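Side-chain contacts in malonyl CoA:acyl carrier protein malonyltransferase (Streptomyces coelicolor, PDB 1NM2), which probably transfers the malonyl group from malonyl-CoA to holo acyl carrier protein, supplying the building block of bacterial fatty acid synthesis: residues 47-51 / 52-56; 6-9 / 10-14; 16-19 / 20-24; 63-66 / 67-71; 196-199 / 200-203. All coordinates share one frame; numbering follows the deposited sequence.

Contact 1 (47-51 / 52-56). With NI (nickel (II) ion), chain B.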
# COMPACT_ATOMS: atom_id res chain seq x y z
N THR A 47 17.05 2.84 -8.45
CA THR A 47 17.65 3.38 -9.67
C THR A 47 18.23 2.37 -10.66
O THR A 47 17.86 2.37 -11.83
CB THR A 47 18.76 4.41 -9.34
OG1 THR A 47 19.81 3.77 -8.61
CG2 THR A 47 18.20 5.55 -8.52
N LYS A 48 19.14 1.51 -10.19
CA LYS A 48 19.79 0.54 -11.08
C LYS A 48 19.16 -0.86 -11.12
O LYS A 48 19.22 -1.53 -12.16
CB LYS A 48 21.27 0.39 -10.70
CG LYS A 48 21.97 1.71 -10.38
CD LYS A 48 22.04 2.64 -11.58
CE LYS A 48 23.00 2.12 -12.63
NZ LYS A 48 23.08 3.05 -13.81
N ALA A 49 18.58 -1.29 -10.01
CA ALA A 49 17.98 -2.62 -9.95
C ALA A 49 16.91 -2.85 -11.02
O ALA A 49 16.10 -1.98 -11.30
CB ALA A 49 17.39 -2.85 -8.57
N ASP A 50 16.91 -4.04 -11.60
CA ASP A 50 15.93 -4.38 -12.62
C ASP A 50 14.68 -5.01 -12.00
O ASP A 50 14.52 -5.02 -10.79
CB ASP A 50 16.53 -5.33 -13.66
CG ASP A 50 17.19 -6.54 -13.02
OD1 ASP A 50 16.74 -6.99 -11.94
OD2 ASP A 50 18.16 -7.04 -13.62
N ALA A 51 13.82 -5.54 -12.86
CA ALA A 51 12.57 -6.14 -12.43
C ALA A 51 12.67 -7.23 -11.36
O ALA A 51 11.95 -7.18 -10.36
CB ALA A 51 11.81 -6.67 -13.64
N ASP A 52 13.55 -8.21 -11.56
CA ASP A 52 13.64 -9.29 -10.59
C ASP A 52 14.10 -8.85 -9.20
O ASP A 52 13.65 -9.41 -8.19
CB ASP A 52 14.53 -10.43 -11.13
CG ASP A 52 16.00 -10.08 -11.16
OD1 ASP A 52 16.64 -10.03 -10.08
OD2 ASP A 52 16.52 -9.84 -12.27
N GLU A 53 14.96 -7.85 -9.13
CA GLU A 53 15.46 -7.36 -7.85
C GLU A 53 14.42 -6.61 -7.04
O GLU A 53 14.36 -6.75 -5.82
CB GLU A 53 16.68 -6.46 -8.04
CG GLU A 53 17.88 -7.13 -8.67
CD GLU A 53 19.01 -6.16 -8.93
OE1 GLU A 53 19.64 -5.70 -7.94
OE2 GLU A 53 19.26 -5.84 -10.12
N ILE A 54 13.59 -5.81 -7.70
CA ILE A 54 12.59 -5.04 -6.97
C ILE A 54 11.28 -5.78 -6.78
O ILE A 54 10.34 -5.25 -6.19
CB ILE A 54 12.33 -3.67 -7.64
CG1 ILE A 54 11.74 -3.85 -9.04
CG2 ILE A 54 13.63 -2.88 -7.70
CD1 ILE A 54 11.46 -2.53 -9.73
N ARG A 55 11.21 -7.01 -7.27
CA ARG A 55 10.02 -7.83 -7.10
C ARG A 55 10.18 -8.51 -5.75
O ARG A 55 9.23 -9.01 -5.17
CB ARG A 55 9.92 -8.86 -8.22
CG ARG A 55 8.70 -9.78 -8.14
CD ARG A 55 8.45 -10.40 -9.50
NE ARG A 55 7.57 -11.55 -9.46
CZ ARG A 55 7.09 -12.15 -10.55
NH1 ARG A 55 7.41 -11.70 -11.75
NH2 ARG A 55 6.29 -13.20 -10.43
N ASP A 56 11.42 -8.50 -5.26
CA ASP A 56 11.78 -9.06 -3.96
C ASP A 56 10.90 -8.35 -2.93
O ASP A 56 11.07 -7.17 -2.67
CB ASP A 56 13.25 -8.77 -3.69
CG ASP A 56 13.74 -9.35 -2.37
OD1 ASP A 56 12.93 -9.55 -1.45
OD2 ASP A 56 14.97 -9.57 -2.26
NI NI B . 18.37 -8.96 -12.67
O HOH W 1 19.36 -8.40 -11.32
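D50 and E53 form a capping box at the start of the short helix 51-54, and the same D50 joins D52 in holding a nickel ion. The box is lightly bonded: E53 N reaches D50 OD1 at 3.4 Å and D50 N returns to E53 OE2 at 3.3 Å, both weak. The E53 side chain leans back over the first turn because CG stands beside its own backbone N (chi1 -63°), with CB and the carboxylate resting against the methyl of A49. Its other oxygen, OE1, is bonded to H44, so E53 links the cap to helix 42-47. D50 has CG between its backbone N and carbonyl carbon (chi1 51°), and D52 does likewise; this turns both carboxylates to the metal, their planes 61° apart. Nickel is bound by D50 OD2 at 2.1 Å and by D52 OD2, also at 2.1 Å, with a less surely placed water as a further ligand. That water donates to E53 OE2. The metal probably offsets the repulsion expected where D50 OD1 and D52 OD2 lie 2.9 Å apart. On the buried flank, I54 CG2 packs on A49 CB at 3.9 Å.

Contact 2 (6-9 / 10-14)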
# COMPACT_ATOMS: atom_id res chain seq x y z
N VAL A 6 -2.88 9.69 -0.38
CA VAL A 6 -2.76 8.24 -0.31
C VAL A 6 -1.42 7.72 -0.84
O VAL A 6 -0.77 8.36 -1.67
CB VAL A 6 -3.91 7.53 -1.08
CG1 VAL A 6 -5.27 8.00 -0.55
CG2 VAL A 6 -3.79 7.78 -2.58
N ALA A 7 -1.01 6.56 -0.34
CA ALA A 7 0.25 5.94 -0.74
C ALA A 7 -0.03 4.54 -1.29
O ALA A 7 -0.84 3.79 -0.72
CB ALA A 7 1.19 5.85 0.46
N PRO A 8 0.63 4.16 -2.40
CA PRO A 8 0.45 2.85 -3.02
C PRO A 8 1.10 1.66 -2.32
O PRO A 8 1.80 1.81 -1.31
CB PRO A 8 1.01 3.06 -4.42
CG PRO A 8 2.17 3.97 -4.16
CD PRO A 8 1.61 4.96 -3.15
N GLY A 9 0.85 0.47 -2.87
CA GLY A 9 1.40 -0.76 -2.32
C GLY A 9 2.20 -1.52 -3.36
O GLY A 9 2.48 -0.99 -4.44
N GLN A 10 2.57 -2.76 -3.05
CA GLN A 10 3.36 -3.59 -3.96
C GLN A 10 2.76 -3.69 -5.35
O GLN A 10 1.55 -3.82 -5.51
CB GLN A 10 3.55 -5.00 -3.39
CG GLN A 10 4.59 -5.10 -2.29
CD GLN A 10 5.04 -6.52 -2.05
OE1 GLN A 10 5.53 -7.20 -2.95
NE2 GLN A 10 4.89 -6.99 -0.82
N GLY A 11 3.64 -3.66 -6.35
CA GLY A 11 3.19 -3.72 -7.73
C GLY A 11 3.34 -2.37 -8.39
O GLY A 11 3.51 -2.28 -9.60
N ALA A 12 3.29 -1.31 -7.58
CA ALA A 12 3.41 0.05 -8.09
C ALA A 12 4.83 0.41 -8.52
O ALA A 12 5.03 1.22 -9.43
CB ALA A 12 2.93 1.04 -7.03
N GLN A 13 5.83 -0.20 -7.88
CA GLN A 13 7.22 0.09 -8.19
C GLN A 13 7.67 -0.49 -9.53
O GLN A 13 7.24 -1.58 -9.93
CB GLN A 13 8.13 -0.43 -7.08
CG GLN A 13 8.47 -1.91 -7.17
CD GLN A 13 7.37 -2.84 -6.69
OE1 GLN A 13 6.24 -2.41 -6.42
NE2 GLN A 13 7.69 -4.12 -6.57
N THR A 14 8.55 0.24 -10.22
CA THR A 14 9.10 -0.21 -11.50
C THR A 14 10.58 0.16 -11.52
O THR A 14 11.02 1.06 -10.80
CB THR A 14 8.41 0.47 -12.70
OG1 THR A 14 8.48 1.90 -12.56
CG2 THR A 14 6.97 0.02 -12.80
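G9 and A12 are the two ends of a type II beta turn, and most of what the contact buries lies on them and on Q10 between. A12 N donates to G9 O at 3.3 Å; the bond is fairly straight, 158° at the hydrogen, and comes in within the carbonyl plane. The methyl of A12 lies against the same oxygen, with A12 CB 3.3 Å from G9 O, and it also meets the ring of P8, CB to CB at 3.8 Å. One small side chain therefore fills the corner between P8, just past the end of the strand, and the turn. Q10 takes the first corner and G11 the second, where the positive phi of 107° suits glycine. Q10 points its CB away from the turn; its side chain comes within about 3 Å, nearest atoms, of the bound acetate. Q13 folds back: its OE1 accepts from G11 N at 2.9 Å, the donor tilted a little from the amide plane, while NE2 bonds to I54 O. The turn is thus braced by the residue that follows it and tied to helix 51-54. L64 and P278 pack around it. This is the Gly-Gln-Gly loop that follows the central strand 3-7 of the parallel sheet, a loop which in FabD-type acyltransferases is thought to contribute to the oxyanion hole.

Contact 3 (16-19 / 20-24)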
# COMPACT_ATOMS: atom_id res chain seq x y z
N GLY A 16 14.05 1.76 -11.87
CA GLY A 16 14.48 3.14 -12.01
C GLY A 16 13.50 4.25 -11.67
O GLY A 16 13.78 5.42 -11.92
N PHE A 17 12.36 3.91 -11.08
CA PHE A 17 11.35 4.91 -10.76
C PHE A 17 11.77 6.01 -9.78
O PHE A 17 11.21 7.10 -9.81
CB PHE A 17 10.07 4.23 -10.25
CG PHE A 17 10.06 3.97 -8.77
CD1 PHE A 17 9.50 4.89 -7.89
CD2 PHE A 17 10.61 2.80 -8.25
CE1 PHE A 17 9.48 4.66 -6.51
CE2 PHE A 17 10.60 2.55 -6.87
CZ PHE A 17 10.03 3.48 -6.00
N LEU A 18 12.75 5.74 -8.93
CA LEU A 18 13.18 6.72 -7.95
C LEU A 18 14.27 7.67 -8.46
O LEU A 18 14.57 8.68 -7.82
CB LEU A 18 13.69 5.98 -6.70
CG LEU A 18 13.72 6.72 -5.35
CD1 LEU A 18 12.33 7.19 -4.97
CD2 LEU A 18 14.29 5.79 -4.29
N THR A 19 14.85 7.34 -9.61
CA THR A 19 15.93 8.14 -10.20
C THR A 19 15.77 9.66 -10.13
O THR A 19 16.61 10.35 -9.54
CB THR A 19 16.17 7.74 -11.67
OG1 THR A 19 16.42 6.33 -11.75
CG2 THR A 19 17.37 8.48 -12.24
N ASP A 20 14.71 10.19 -10.74
CA ASP A 20 14.50 11.64 -10.75
C ASP A 20 14.32 12.21 -9.34
O ASP A 20 14.73 13.35 -9.08
CB ASP A 20 13.28 11.99 -11.61
CG ASP A 20 13.54 11.79 -13.10
OD1 ASP A 20 12.61 12.00 -13.90
OD2 ASP A 20 14.68 11.44 -13.46
N TRP A 21 13.73 11.44 -8.45
CA TRP A 21 13.52 11.91 -7.08
C TRP A 21 14.83 12.03 -6.32
O TRP A 21 14.99 12.93 -5.50
CB TRP A 21 12.56 10.99 -6.34
CG TRP A 21 11.20 11.00 -6.94
CD1 TRP A 21 10.71 10.14 -7.89
CD2 TRP A 21 10.16 11.95 -6.70
NE1 TRP A 21 9.44 10.51 -8.25
CE2 TRP A 21 9.08 11.62 -7.54
CE3 TRP A 21 10.05 13.07 -5.85
CZ2 TRP A 21 7.89 12.36 -7.57
CZ3 TRP A 21 8.86 13.81 -5.88
CH2 TRP A 21 7.80 13.45 -6.73
N LEU A 22 15.77 11.12 -6.58
CA LEU A 22 17.07 11.17 -5.90
C LEU A 22 17.89 12.37 -6.34
O LEU A 22 18.85 12.75 -5.67
CB LEU A 22 17.90 9.91 -6.18
CG LEU A 22 17.71 8.65 -5.34
CD1 LEU A 22 17.66 9.02 -3.86
CD2 LEU A 22 16.46 7.96 -5.75
N ALA A 23 17.52 12.95 -7.48
CA ALA A 23 18.24 14.10 -8.02
C ALA A 23 17.92 15.39 -7.27
O ALA A 23 18.66 16.37 -7.39
CB ALA A 23 17.93 14.27 -9.50
N LEU A 24 16.83 15.41 -6.52
CA LEU A 24 16.47 16.61 -5.77
C LEU A 24 17.51 16.86 -4.68
O LEU A 24 17.91 15.94 -3.98
CB LEU A 24 15.08 16.45 -5.14
CG LEU A 24 13.90 16.34 -6.12
CD1 LEU A 24 12.59 16.15 -5.34
CD2 LEU A 24 13.82 17.60 -6.97
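L18 and W21 pack where a type I beta turn, G16 to T19, runs straight into the short helix 19-22. The two side chains are roughly perpendicular, the methyl L18 CD1 resting on W21 CB at 4.0 Å. L18 reaches there with CG anti to its own backbone N (chi1 -158°). Next to it L22 also leans toward L18, but that pair is modelled too tightly for its exact spacing to be trusted. The indole of W21 brings its edge to the main chain: CD1 lies 3.6 Å from F17 O, and this oxygen sits in the plane of the ring. With its CG beside the backbone N (chi1 -64°), W21 projects inward, where NE1 is bonded to K299 O and the ring leans on S71, C277 and P301.

Farther out, the helix is lightly bonded. L22 N donates to L18 O at 3.0 Å, though the place of that oxygen is less sure; A23 N makes a weak bond to T19 O at 3.4 Å, and L22 N likewise reaches T19 O weakly. F17 settles on L63 and A67, along the same helix 57-75 that W21 meets at S71. T19 helps hold the turn by gripping G16 O twice. Its backbone N comes to G16 O at 3.2 Å, and from the same face of that carbonyl the hydroxyl T19 OG1 donates to G16 O at 2.8 Å.

Contact 4 (63-66 / 67-71)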
# COMPACT_ATOMS: atom_id res chain seq x y z
N LEU A 63 11.29 0.08 -0.07
CA LEU A 63 11.52 0.98 -1.19
C LEU A 63 10.28 1.85 -1.44
O LEU A 63 10.39 3.05 -1.67
CB LEU A 63 11.86 0.19 -2.45
CG LEU A 63 12.06 0.98 -3.75
CD1 LEU A 63 13.16 2.02 -3.57
CD2 LEU A 63 12.44 0.00 -4.87
N LEU A 64 9.11 1.23 -1.42
CA LEU A 64 7.86 1.95 -1.64
C LEU A 64 7.62 3.00 -0.57
O LEU A 64 7.18 4.11 -0.87
CB LEU A 64 6.68 0.97 -1.68
CG LEU A 64 6.52 0.18 -2.98
CD1 LEU A 64 5.56 -0.98 -2.79
CD2 LEU A 64 6.04 1.12 -4.08
N VAL A 65 7.90 2.65 0.69
CA VAL A 65 7.69 3.58 1.80
C VAL A 65 8.63 4.78 1.70
O VAL A 65 8.22 5.93 1.89
CB VAL A 65 7.88 2.87 3.16
CG1 VAL A 65 7.74 3.87 4.30
CG2 VAL A 65 6.83 1.76 3.33
N ALA A 66 9.90 4.52 1.38
CA ALA A 66 10.87 5.60 1.24
C ALA A 66 10.47 6.53 0.11
O ALA A 66 10.63 7.75 0.21
CB ALA A 66 12.26 5.03 0.98
N ALA A 67 9.94 5.96 -0.97
CA ALA A 67 9.51 6.76 -2.12
C ALA A 67 8.35 7.67 -1.73
O ALA A 67 8.32 8.84 -2.11
CB ALA A 67 9.10 5.85 -3.28
N GLY A 68 7.40 7.12 -0.99
CA GLY A 68 6.24 7.88 -0.55
C GLY A 68 6.59 9.00 0.40
O GLY A 68 6.10 10.13 0.27
N ILE A 69 7.44 8.70 1.38
CA ILE A 69 7.86 9.70 2.34
C ILE A 69 8.67 10.79 1.64
O ILE A 69 8.48 11.98 1.90
CB ILE A 69 8.75 9.09 3.45
CG1 ILE A 69 7.95 8.06 4.26
CG2 ILE A 69 9.28 10.19 4.36
CD1 ILE A 69 8.77 7.28 5.25
N LEU A 70 9.55 10.37 0.73
CA LEU A 70 10.39 11.30 -0.01
C LEU A 70 9.59 12.24 -0.92
O LEU A 70 9.83 13.45 -0.93
CB LEU A 70 11.42 10.53 -0.84
CG LEU A 70 12.58 11.34 -1.45
CD1 LEU A 70 13.44 11.93 -0.33
CD2 LEU A 70 13.42 10.44 -2.34
N SER A 71 8.65 11.69 -1.69
CA SER A 71 7.87 12.53 -2.60
C SER A 71 6.96 13.47 -1.82
O SER A 71 6.77 14.63 -2.21
CB SER A 71 7.07 11.67 -3.58
OG SER A 71 6.25 10.72 -2.92
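V65 and I69 come together through two different first torsions: V65 holds CG1 anti to its backbone N (chi1 177°), while I69 sets CG1 beside its own N (chi1 -64°) and then runs extended to CD1. One helical turn apart, the two side chains run alongside each other, with V65 CG1 and I69 CD1 at 3.7 Å. I69 CG1 also rests against the carbonyl V65 O, the oxygen that accepts I69 N at 2.9 Å in the regular alpha-helical pattern. An alanine at I69 is likely to leave V65 CG1 without its neighbour and open a gap beside V65 O. A67 and G68 are small: A67 CB lies close to L63 O and L64 O, and G68 has no side chain. S71 turns its hydroxyl back so that OG donates to A67 O at 2.9 Å, arriving from the face opposite to that of S71 N; this OG is also bonded to C277 N. All of this lies in a buried part of helix 57-75: V65 and I69 face helices 100-107 and 113-132, A66 and L70 face helix 27-38, A67 faces the loop 16-19, and S71 meets V276 and C277 just past strand 272-275.

Contact 5 (196-199 / 200-203). With ACY (acetic acid), chain D.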
# COMPACT_ATOMS: atom_id res chain seq x y z
N LYS A 196 2.25 -11.00 -9.14
CA LYS A 196 3.68 -11.21 -8.95
C LYS A 196 4.05 -11.03 -7.47
O LYS A 196 4.72 -10.07 -7.09
CB LYS A 196 4.47 -10.22 -9.81
CG LYS A 196 4.07 -10.24 -11.29
CD LYS A 196 4.87 -9.22 -12.10
CE LYS A 196 4.39 -9.15 -13.54
NZ LYS A 196 4.56 -10.44 -14.28
N VAL A 197 3.61 -11.98 -6.65
CA VAL A 197 3.89 -11.94 -5.22
C VAL A 197 4.37 -13.31 -4.75
O VAL A 197 4.07 -14.33 -5.37
CB VAL A 197 2.63 -11.56 -4.40
CG1 VAL A 197 2.16 -10.16 -4.79
CG2 VAL A 197 1.51 -12.57 -4.63
N ALA A 198 5.09 -13.31 -3.64
CA ALA A 198 5.65 -14.53 -3.07
C ALA A 198 4.62 -15.48 -2.45
O ALA A 198 4.84 -16.69 -2.39
CB ALA A 198 6.71 -14.17 -2.02
N GLY A 199 3.50 -14.94 -1.97
CA GLY A 199 2.52 -15.81 -1.36
C GLY A 199 1.14 -15.21 -1.14
O GLY A 199 0.81 -14.16 -1.68
N ALA A 200 0.35 -15.90 -0.32
CA ALA A 200 -1.00 -15.46 -0.01
C ALA A 200 -1.00 -14.38 1.06
O ALA A 200 -1.38 -14.62 2.20
CB ALA A 200 -1.84 -16.66 0.45
N PHE A 201 -0.56 -13.18 0.68
CA PHE A 201 -0.54 -12.06 1.62
C PHE A 201 -1.98 -11.76 1.98
O PHE A 201 -2.89 -12.08 1.21
CB PHE A 201 0.09 -10.83 0.96
CG PHE A 201 1.51 -11.03 0.51
CD1 PHE A 201 2.03 -10.30 -0.55
CD2 PHE A 201 2.34 -11.95 1.16
CE1 PHE A 201 3.35 -10.47 -0.96
CE2 PHE A 201 3.66 -12.12 0.75
CZ PHE A 201 4.17 -11.38 -0.31
N HIS A 202 -2.19 -11.17 3.15
CA HIS A 202 -3.51 -10.81 3.63
C HIS A 202 -4.46 -11.98 3.85
O HIS A 202 -5.67 -11.87 3.62
CB HIS A 202 -4.12 -9.76 2.70
CG HIS A 202 -3.30 -8.51 2.64
ND1 HIS A 202 -3.19 -7.65 3.71
CD2 HIS A 202 -2.47 -8.03 1.69
CE1 HIS A 202 -2.32 -6.70 3.42
NE2 HIS A 202 -1.86 -6.91 2.20
N THR A 203 -3.90 -13.09 4.33
CA THR A 203 -4.66 -14.30 4.65
C THR A 203 -3.99 -14.91 5.89
O THR A 203 -2.90 -14.47 6.30
CB THR A 203 -4.60 -15.36 3.53
OG1 THR A 203 -3.30 -15.96 3.50
CG2 THR A 203 -4.92 -14.73 2.18
C ACY D . 1.38 -6.58 0.56
O ACY D . 2.51 -6.66 -0.08
OXT ACY D . 1.22 -6.33 1.80
CH3 ACY D . 0.16 -6.81 -0.31
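A200 O accepts T203 OG1 at 2.7 Å, the shortest sound polar bond of a tight bend in which G199 and F201 also meet. A200 is the centre of an inverse gamma turn, closed by a weak bond from F201 N to G199 O at 2.9 Å. That same oxygen sits 3.8 Å above one face of the F201 ring, offset toward the rim, so the ring is folded back across the turn that carries it. Its CG lies beside the backbone N (chi1 -60°), which swings the far end of the ring toward V197 and A198. V197 and F201 run antiparallel past one another, V197 CB touching CE1 of F201 at 3.7 Å, while the methyl A198 CB meets F201 CZ at 4.1 Å. On the CD1-CE1 side the ring also borders the bound acetate, with F201 CD1 3.7 Å from acetate O. Replacing F201 by an alanine would probably strip this wall from the acetate pocket and leave V197 and A198 without their aromatic partner.

H202 follows at once and directs NE2 to the acetate OXT in a weak bond of 3.2 Å; the acetate methyl lies at the ring edge, in plane. NE2 is also bonded to S98 OG and ND1 to N254 O, which fixes the turn of the imidazole. The acetate, itself bonded to S98 and R123, mimics a malonyl group in the active site. S98 bonded to H202 NE2, with ND1 held by the N254 carbonyl, is consistent with the Ser-His dyad of FabD-type acyltransferases, in which the serine carries the acyl group.

Overall arrangement
From the N terminus the chain passes contact 2, where the loop leaving strand 3-7 turns, then contact 3 at the entry to helix 19-22, contact 1 at the cap of helix 51-54, contact 4 within helix 57-75, and contact 5 far along, between strand 189-194 and helix 207-217. Each is local and they follow in series; none nests or crosses. In space contact 4 is the common support: L64 packs against contact 2, L63 and A67 against F17 of contact 3, and L63 against I54 of contact 1. Contact 5 comes in from the other sheet, touching contact 1 through K196 and R55, and contact 2 through F201 and Q10. The acetate pocket lies between contacts 2 and 5.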